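PDB 3JWG: methyltransferase type 12 from Clostridium thermocellum, which probably transfers a methyl group from S-adenosyl-L-methionine to the 2'-hydroxyl of the 3'-terminal nucleotide of small RNAs, through the methyltransferase domain held in this chain. Local coordinates for residues Q16-V21 with T107-I112; L189-I194 with T202-F207. One frame throughout, in Å; residues are numbered along the deposited sequence.

Contact 1. Residues Q16-V21 with T107-I112; sequences QRLGTV and TVIEVI. With MG (magnesium ion), chain B.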
ATOM      1  N   GLN A  16     -12.080   5.606   4.543  1.00 48.84           N
ATOM      2  CA  GLN A  16     -12.213   6.453   3.365  1.00 46.16           C
ATOM      3  C   GLN A  16     -10.922   6.365   2.562  1.00 42.90           C
ATOM      4  O   GLN A  16     -10.950   6.336   1.331  1.00 42.51           O
ATOM      5  CB  GLN A  16     -12.475   7.908   3.779  1.00 47.54           C
ATOM      6  CG  GLN A  16     -13.053   8.806   2.678  1.00 48.57           C
ATOM      7  CD  GLN A  16     -12.053   9.166   1.588  1.00 49.91           C
ATOM      8  OE1 GLN A  16     -10.981   9.707   1.862  1.00 50.95           O
ATOM      9  NE2 GLN A  16     -12.409   8.878   0.340  1.00 50.53           N
ATOM     10  N   ARG A  17      -9.794   6.321   3.266  1.00 38.91           N
ATOM     11  CA  ARG A  17      -8.487   6.230   2.619  1.00 35.74           C
ATOM     12  C   ARG A  17      -8.369   4.929   1.837  1.00 31.61           C
ATOM     13  O   ARG A  17      -7.933   4.916   0.683  1.00 28.48           O
ATOM     14  CB  ARG A  17      -7.367   6.281   3.659  1.00 38.40           C
ATOM     15  CG  ARG A  17      -5.975   6.072   3.069  1.00 42.12           C
ATOM     16  CD  ARG A  17      -4.946   5.749   4.145  1.00 46.46           C
ATOM     17  NE  ARG A  17      -5.307   4.541   4.885  1.00 50.74           N
ATOM     18  CZ  ARG A  17      -4.578   4.013   5.863  1.00 52.47           C
ATOM     19  NH1 ARG A  17      -3.435   4.586   6.225  1.00 54.18           N
ATOM     20  NH2 ARG A  17      -4.994   2.914   6.482  1.00 53.34           N
ATOM     21  N   LEU A  18      -8.746   3.831   2.485  1.00 27.47           N
ATOM     22  CA  LEU A  18      -8.685   2.522   1.854  1.00 24.73           C
ATOM     23  C   LEU A  18      -9.674   2.463   0.702  1.00 23.44           C
ATOM     24  O   LEU A  18      -9.395   1.854  -0.327  1.00 21.43           O
ATOM     25  CB  LEU A  18      -9.001   1.430   2.873  1.00 23.42           C
ATOM     26  CG  LEU A  18      -8.067   1.402   4.084  1.00 24.81           C
ATOM     27  CD1 LEU A  18      -8.431   0.231   4.982  1.00 25.45           C
ATOM     28  CD2 LEU A  18      -6.625   1.293   3.624  1.00 25.07           C
ATOM     29  N   GLY A  19     -10.829   3.098   0.886  1.00 22.23           N
ATOM     30  CA  GLY A  19     -11.837   3.113  -0.159  1.00 20.11           C
ATOM     31  C   GLY A  19     -11.293   3.772  -1.410  1.00 19.49           C
ATOM     32  O   GLY A  19     -11.602   3.357  -2.528  1.00 19.21           O
ATOM     33  N   THR A  20     -10.478   4.805  -1.219  1.00 17.49           N
ATOM     34  CA  THR A  20      -9.872   5.519  -2.335  1.00 18.10           C
ATOM     35  C   THR A  20      -8.930   4.577  -3.085  1.00 16.73           C
ATOM     36  O   THR A  20      -8.907   4.558  -4.310  1.00 15.30           O
ATOM     37  CB  THR A  20      -9.065   6.733  -1.850  1.00 20.46           C
ATOM     38  OG1 THR A  20      -9.944   7.669  -1.209  1.00 23.06           O
ATOM     39  CG2 THR A  20      -8.370   7.402  -3.021  1.00 21.94           C
ATOM     40  N   VAL A  21      -8.140   3.807  -2.342  1.00 15.84           N
ATOM     41  CA  VAL A  21      -7.228   2.856  -2.968  1.00 15.29           C
ATOM     42  C   VAL A  21      -8.018   1.863  -3.822  1.00 13.95           C
ATOM     43  O   VAL A  21      -7.654   1.587  -4.963  1.00 14.02           O
ATOM     44  CB  VAL A  21      -6.422   2.066  -1.914  1.00 16.88           C
ATOM     45  CG1 VAL A  21      -5.529   1.054  -2.606  1.00 14.31           C
ATOM     46  CG2 VAL A  21      -5.579   3.025  -1.072  1.00 17.81           C
ATOM     47  N   THR A 107      -0.239  -2.628  -3.892  1.00 14.29           N
ATOM     48  CA  THR A 107      -0.587  -1.520  -3.011  1.00 15.62           C
ATOM     49  C   THR A 107       0.417  -1.519  -1.856  1.00 15.38           C
ATOM     50  O   THR A 107       0.830  -2.576  -1.364  1.00 16.29           O
ATOM     51  CB  THR A 107      -2.031  -1.653  -2.469  1.00 15.77           C
ATOM     52  OG1 THR A 107      -2.188  -2.923  -1.833  1.00 18.28           O
ATOM     53  CG2 THR A 107      -3.047  -1.540  -3.614  1.00 16.40           C
ATOM     54  N   VAL A 108       0.805  -0.320  -1.438  1.00 13.79           N
ATOM     55  CA  VAL A 108       1.786  -0.121  -0.383  1.00 14.86           C
ATOM     56  C   VAL A 108       1.240   0.957   0.548  1.00 15.46           C
ATOM     57  O   VAL A 108       1.362   2.148   0.270  1.00 16.55           O
ATOM     58  CB  VAL A 108       3.122   0.358  -1.000  1.00 13.54           C
ATOM     59  CG1 VAL A 108       4.187   0.502   0.073  1.00 14.97           C
ATOM     60  CG2 VAL A 108       3.565  -0.625  -2.084  1.00 14.47           C
ATOM     61  N   ILE A 109       0.624   0.532   1.644  1.00 16.17           N
ATOM     62  CA  ILE A 109       0.025   1.461   2.592  1.00 19.00           C
ATOM     63  C   ILE A 109       0.691   1.359   3.963  1.00 19.13           C
ATOM     64  O   ILE A 109       0.825   0.274   4.515  1.00 19.73           O
ATOM     65  CB  ILE A 109      -1.485   1.172   2.732  1.00 19.58           C
ATOM     66  CG1 ILE A 109      -2.124   1.125   1.342  1.00 20.04           C
ATOM     67  CG2 ILE A 109      -2.149   2.231   3.614  1.00 22.30           C
ATOM     68  CD1 ILE A 109      -3.564   0.670   1.338  1.00 22.02           C
ATOM     69  N   GLU A 110       1.114   2.498   4.501  1.00 20.59           N
ATOM     70  CA  GLU A 110       1.772   2.544   5.803  1.00 23.47           C
ATOM     71  C   GLU A 110       2.973   1.606   5.872  1.00 22.20           C
ATOM     72  O   GLU A 110       3.107   0.794   6.793  1.00 23.84           O
ATOM     73  CB  GLU A 110       0.761   2.213   6.902  1.00 28.24           C
ATOM     74  CG  GLU A 110      -0.461   3.122   6.853  1.00 35.73           C
ATOM     75  CD  GLU A 110      -1.425   2.893   8.001  1.00 40.37           C
ATOM     76  OE1 GLU A 110      -1.784   1.723   8.264  1.00 42.98           O
ATOM     77  OE2 GLU A 110      -1.831   3.890   8.632  1.00 43.08           O
ATOM     78  N   VAL A 111       3.852   1.733   4.883  1.00 18.47           N
ATOM     79  CA  VAL A 111       5.048   0.911   4.815  1.00 16.55           C
ATOM     80  C   VAL A 111       6.334   1.717   4.700  1.00 16.10           C
ATOM     81  O   VAL A 111       7.194   1.636   5.575  1.00 14.62           O
ATOM     82  CB  VAL A 111       5.020  -0.061   3.595  1.00 18.28           C
ATOM     83  CG1 VAL A 111       6.363  -0.766   3.461  1.00 17.28           C
ATOM     84  CG2 VAL A 111       3.913  -1.094   3.753  1.00 17.82           C
ATOM     85  N   ILE A 112       6.456   2.508   3.629  1.00 16.06           N
ATOM     86  CA  ILE A 112       7.692   3.240   3.373  1.00 14.76           C
ATOM     87  C   ILE A 112       8.171   4.191   4.452  1.00 15.84           C
ATOM     88  O   ILE A 112       9.376   4.348   4.627  1.00 15.85           O
ATOM     89  CB  ILE A 112       7.662   4.015   2.013  1.00 14.99           C
ATOM     90  CG1 ILE A 112       6.613   5.127   2.043  1.00 15.87           C
ATOM     91  CG2 ILE A 112       7.393   3.053   0.871  1.00 14.89           C
ATOM     92  CD1 ILE A 112       6.656   6.017   0.821  1.00 18.50           C
TER
HETATM   93 MG    MG B 220      -0.398  -1.710   4.483  1.00 24.24          MG
HETATM   94  O   HOH W   1       0.326  -2.144   2.224  1.00 15.00           O
HETATM   95  O   HOH W   2      -2.723  -2.384   3.688  1.00 17.75           O
HETATM   96  O   HOH W   3      -1.821  -1.367   6.560  1.00 36.50           O

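Contact 2. Residues L189-I194 with T202-F207; sequences LQIGEI and TQMGVF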
ATOM      1  N   LEU A 189      -2.012  12.240  -5.580  1.00 24.82           N
ATOM      2  CA  LEU A 189      -3.355  12.503  -5.105  1.00 29.08           C
ATOM      3  C   LEU A 189      -3.291  12.993  -3.662  1.00 32.57           C
ATOM      4  O   LEU A 189      -2.326  12.726  -2.936  1.00 32.20           O
ATOM      5  CB  LEU A 189      -4.211  11.232  -5.171  1.00 29.36           C
ATOM      6  CG  LEU A 189      -4.540  10.646  -6.548  1.00 30.55           C
ATOM      7  CD1 LEU A 189      -3.277  10.136  -7.213  1.00 33.30           C
ATOM      8  CD2 LEU A 189      -5.543   9.520  -6.393  1.00 33.02           C
ATOM      9  N   GLN A 190      -4.326  13.717  -3.261  1.00 35.67           N
ATOM     10  CA  GLN A 190      -4.432  14.239  -1.910  1.00 39.40           C
ATOM     11  C   GLN A 190      -5.647  13.568  -1.284  1.00 39.73           C
ATOM     12  O   GLN A 190      -6.786  13.865  -1.648  1.00 40.68           O
ATOM     13  CB  GLN A 190      -4.625  15.758  -1.946  1.00 41.60           C
ATOM     14  CG  GLN A 190      -3.425  16.522  -2.486  1.00 44.64           C
ATOM     15  CD  GLN A 190      -3.720  17.998  -2.711  1.00 47.83           C
ATOM     16  OE1 GLN A 190      -4.429  18.369  -3.653  1.00 48.84           O
ATOM     17  NE2 GLN A 190      -3.182  18.849  -1.841  1.00 45.75           N
ATOM     18  N   ILE A 191      -5.403  12.640  -0.365  1.00 40.86           N
ATOM     19  CA  ILE A 191      -6.493  11.934   0.298  1.00 42.93           C
ATOM     20  C   ILE A 191      -6.891  12.670   1.565  1.00 43.88           C
ATOM     21  O   ILE A 191      -6.038  13.037   2.379  1.00 42.94           O
ATOM     22  CB  ILE A 191      -6.101  10.475   0.655  1.00 42.99           C
ATOM     23  CG1 ILE A 191      -6.085   9.609  -0.607  1.00 43.05           C
ATOM     24  CG2 ILE A 191      -7.101   9.889   1.648  1.00 43.42           C
ATOM     25  CD1 ILE A 191      -5.180  10.117  -1.703  1.00 42.33           C
ATOM     26  N   GLY A 192      -8.194  12.877   1.724  1.00 45.23           N
ATOM     27  CA  GLY A 192      -8.694  13.578   2.891  1.00 47.06           C
ATOM     28  C   GLY A 192      -8.868  15.051   2.583  1.00 48.11           C
ATOM     29  O   GLY A 192      -8.416  15.536   1.545  1.00 48.08           O
ATOM     30  N   GLU A 193      -9.526  15.766   3.487  1.00 49.52           N
ATOM     31  CA  GLU A 193      -9.759  17.192   3.306  1.00 50.42           C
ATOM     32  C   GLU A 193      -8.459  17.976   3.434  1.00 48.96           C
ATOM     33  O   GLU A 193      -7.638  17.697   4.307  1.00 47.86           O
ATOM     34  CB  GLU A 193     -10.788  17.678   4.332  1.00 52.89           C
ATOM     35  CG  GLU A 193     -10.561  17.144   5.735  1.00 56.60           C
ATOM     36  CD  GLU A 193     -11.748  17.386   6.650  1.00 59.90           C
ATOM     37  OE1 GLU A 193     -12.080  18.566   6.902  1.00 60.72           O
ATOM     38  OE2 GLU A 193     -12.352  16.394   7.113  1.00 61.33           O
ATOM     39  N   ILE A 194      -8.278  18.952   2.548  1.00 48.24           N
ATOM     40  CA  ILE A 194      -7.078  19.784   2.542  1.00 47.90           C
ATOM     41  C   ILE A 194      -7.161  20.895   3.584  1.00 48.15           C
ATOM     42  O   ILE A 194      -8.160  21.614   3.663  1.00 47.84           O
ATOM     43  CB  ILE A 194      -6.855  20.420   1.157  1.00 46.99           C
ATOM     44  CG1 ILE A 194      -6.808  19.325   0.087  1.00 47.79           C
ATOM     45  CG2 ILE A 194      -5.558  21.216   1.154  1.00 47.22           C
ATOM     46  CD1 ILE A 194      -6.609  19.844  -1.323  1.00 47.63           C
ATOM     47  N   THR A 202      -3.108  12.562   4.308  1.00 23.62           N
ATOM     48  CA  THR A 202      -2.460  11.497   3.558  1.00 22.88           C
ATOM     49  C   THR A 202      -2.104  11.908   2.142  1.00 20.33           C
ATOM     50  O   THR A 202      -2.791  12.720   1.519  1.00 20.78           O
ATOM     51  CB  THR A 202      -3.387  10.255   3.493  1.00 23.15           C
ATOM     52  OG1 THR A 202      -3.634   9.787   4.822  1.00 26.78           O
ATOM     53  CG2 THR A 202      -2.753   9.139   2.677  1.00 22.00           C
ATOM     54  N   GLN A 203      -1.015  11.349   1.632  1.00 18.78           N
ATOM     55  CA  GLN A 203      -0.597  11.634   0.275  1.00 17.07           C
ATOM     56  C   GLN A 203      -0.460  10.294  -0.445  1.00 19.36           C
ATOM     57  O   GLN A 203      -0.107   9.275   0.165  1.00 17.07           O
ATOM     58  CB  GLN A 203       0.711  12.447   0.253  1.00 19.87           C
ATOM     59  CG  GLN A 203       1.883  11.869   1.029  1.00 18.97           C
ATOM     60  CD  GLN A 203       3.093  12.811   1.064  1.00 18.34           C
ATOM     61  OE1 GLN A 203       3.319  13.602   0.139  1.00 16.05           O
ATOM     62  NE2 GLN A 203       3.892  12.703   2.122  1.00 16.91           N
ATOM     63  N   MET A 204      -0.776  10.285  -1.734  1.00 15.55           N
ATOM     64  CA  MET A 204      -0.722   9.052  -2.502  1.00 16.62           C
ATOM     65  C   MET A 204      -0.101   9.247  -3.870  1.00 16.86           C
ATOM     66  O   MET A 204      -0.361  10.244  -4.548  1.00 16.70           O
ATOM     67  CB  MET A 204      -2.142   8.485  -2.637  1.00 20.02           C
ATOM     68  CG  MET A 204      -2.300   7.291  -3.573  1.00 23.56           C
ATOM     69  SD  MET A 204      -4.047   6.770  -3.626  1.00 30.16           S
ATOM     70  CE  MET A 204      -4.256   6.290  -1.956  1.00 21.69           C
ATOM     71  N   GLY A 205       0.743   8.292  -4.256  1.00 13.46           N
ATOM     72  CA  GLY A 205       1.380   8.340  -5.554  1.00 12.49           C
ATOM     73  C   GLY A 205       0.889   7.129  -6.330  1.00 15.66           C
ATOM     74  O   GLY A 205       0.911   6.008  -5.814  1.00 15.54           O
ATOM     75  N   VAL A 206       0.411   7.348  -7.548  1.00 13.54           N
ATOM     76  CA  VAL A 206      -0.054   6.244  -8.383  1.00 14.22           C
ATOM     77  C   VAL A 206       0.953   6.108  -9.518  1.00 15.05           C
ATOM     78  O   VAL A 206       1.134   7.018 -10.335  1.00 15.02           O
ATOM     79  CB  VAL A 206      -1.471   6.503  -8.936  1.00 16.37           C
ATOM     80  CG1 VAL A 206      -1.931   5.318  -9.794  1.00 14.48           C
ATOM     81  CG2 VAL A 206      -2.437   6.719  -7.779  1.00 14.06           C
ATOM     82  N   PHE A 207       1.634   4.969  -9.539  1.00 12.95           N
ATOM     83  CA  PHE A 207       2.654   4.699 -10.537  1.00 15.48           C
ATOM     84  C   PHE A 207       2.085   3.810 -11.634  1.00 16.85           C
ATOM     85  O   PHE A 207       1.390   2.840 -11.348  1.00 16.89           O
ATOM     86  CB  PHE A 207       3.846   3.973  -9.893  1.00 13.90           C
ATOM     87  CG  PHE A 207       4.568   4.772  -8.841  1.00 15.44           C
ATOM     88  CD1 PHE A 207       5.774   5.404  -9.137  1.00 17.86           C
ATOM     89  CD2 PHE A 207       4.079   4.843  -7.541  1.00 17.35           C
ATOM     90  CE1 PHE A 207       6.491   6.095  -8.149  1.00 16.42           C
ATOM     91  CE2 PHE A 207       4.783   5.529  -6.546  1.00 16.29           C
ATOM     92  CZ  PHE A 207       5.993   6.154  -6.851  1.00 17.33           C
TER

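Contact 1. Residues Q16-V21 with T107-I112
Ile-109 meets helix 13-27 with both branches of its side chain while its backbone faces the metal. Its CG2, anti to the backbone N, lies against one face of the Arg-17 guanidinium, 3.7 Å above the plane and over its centre. The other branch ends in CD1, which touches Leu-18 CD2 and Val-21 CG2, each at 3.9 Å; with Val-21 the approach is tip to tip. Arg-17 gains a second hold at the guanidinium edge, where NH1 donates to Glu-110 OE2 across 3.0 Å in a salt bridge with an N-H...O angle of 164°. The oxygen lies nearly in the guanidinium plane, yet the donor stands above the carboxylate, the two planes being 90° apart.

This is the Rossmann-like fold of class I methyltransferases, with the helix lying on the sheet nearly antiparallel to strand 105-109. At the end of that strand Ile-109 O binds magnesium at 2.3 Å, alongside Gly-37 O and three waters, one of which also accepts a hydrogen bond from Ile-109 N. Further back along the strand, Val-21 CG1 packs on Thr-107 CG2 at 3.7 Å, while Thr-107 OG1 is hydrogen-bonded to Asp-35 on the adjoining strand.

Contact 2. Residues L189-I194 with T202-F207
Strands 184-191 and 202-209 run antiparallel as the two arms of a beta hairpin, with Leu-189 and Met-204 forming one hydrogen-bonded pair, Ile-191 and Thr-202 another, and Gln-190 and Gln-203 the non-hydrogen-bonded pair between them. Leu-189 N donates to Met-204 O at 2.8 Å, and Met-204 N returns a bond to Leu-189 O at 3.1 Å. The third bond, from Ile-191 N to Thr-202 O, is longer at 3.2 Å and more bent, at 144°, and its donor stands above the carbonyl plane.

Leu-189, Ile-191, Thr-202 and Met-204 all project from the same face, where contacts run diagonally as well as directly across. Ile-191 reaches past its own partner: CD1 comes to 3.6 Å from Met-204 CB, and the methionine, bent at its last torsion (chi3 -63°), brings CE to 3.9 Å from the same methyl. Ile-191 CB also meets Thr-202 CB at 3.9 Å. One pair further along, on a diagonal of the same sense, Leu-189 CD1 rests against Val-206 CG2 at 3.6 Å, while its second methyl, CD2, lies more distantly beside Met-204 SD.

The Gln-203 side chain leaves from the other face, towards helix 168-182, and its NE2 is hydrogen-bonded to Pro-141 O. Strand 202-209 is itself paired with strand 135-141, leaving 184-191 outermost in the sheet, and helix 13-27 lies against Ile-191 and Met-204 on the face that carries them.

Overall arrangement
Contacts 1 and 2 occupy one mixed sheet, their centres about 9 Å apart, and helix 13-27 touches both. Along the chain contact 1 closes before contact 2 opens; the first joins the N-terminal helix to the central strand 105-109, and the second forms the C-terminal hairpin at the sheet's edge. Strand 135-141 lies between 105-109 and 202-209. The helix bridges these parts: Val-21 CG2 packs on Met-204 CE at 3.6 Å, and Ile-191 meets Gln-16, Arg-17 and Thr-20. Apolar side chains thus touch in series, from Ile-191 on the outermost strand through Met-204 and Val-21 to Ile-109 at the magnesium site, linking the hairpin edge of the methyltransferase sheet to its centre.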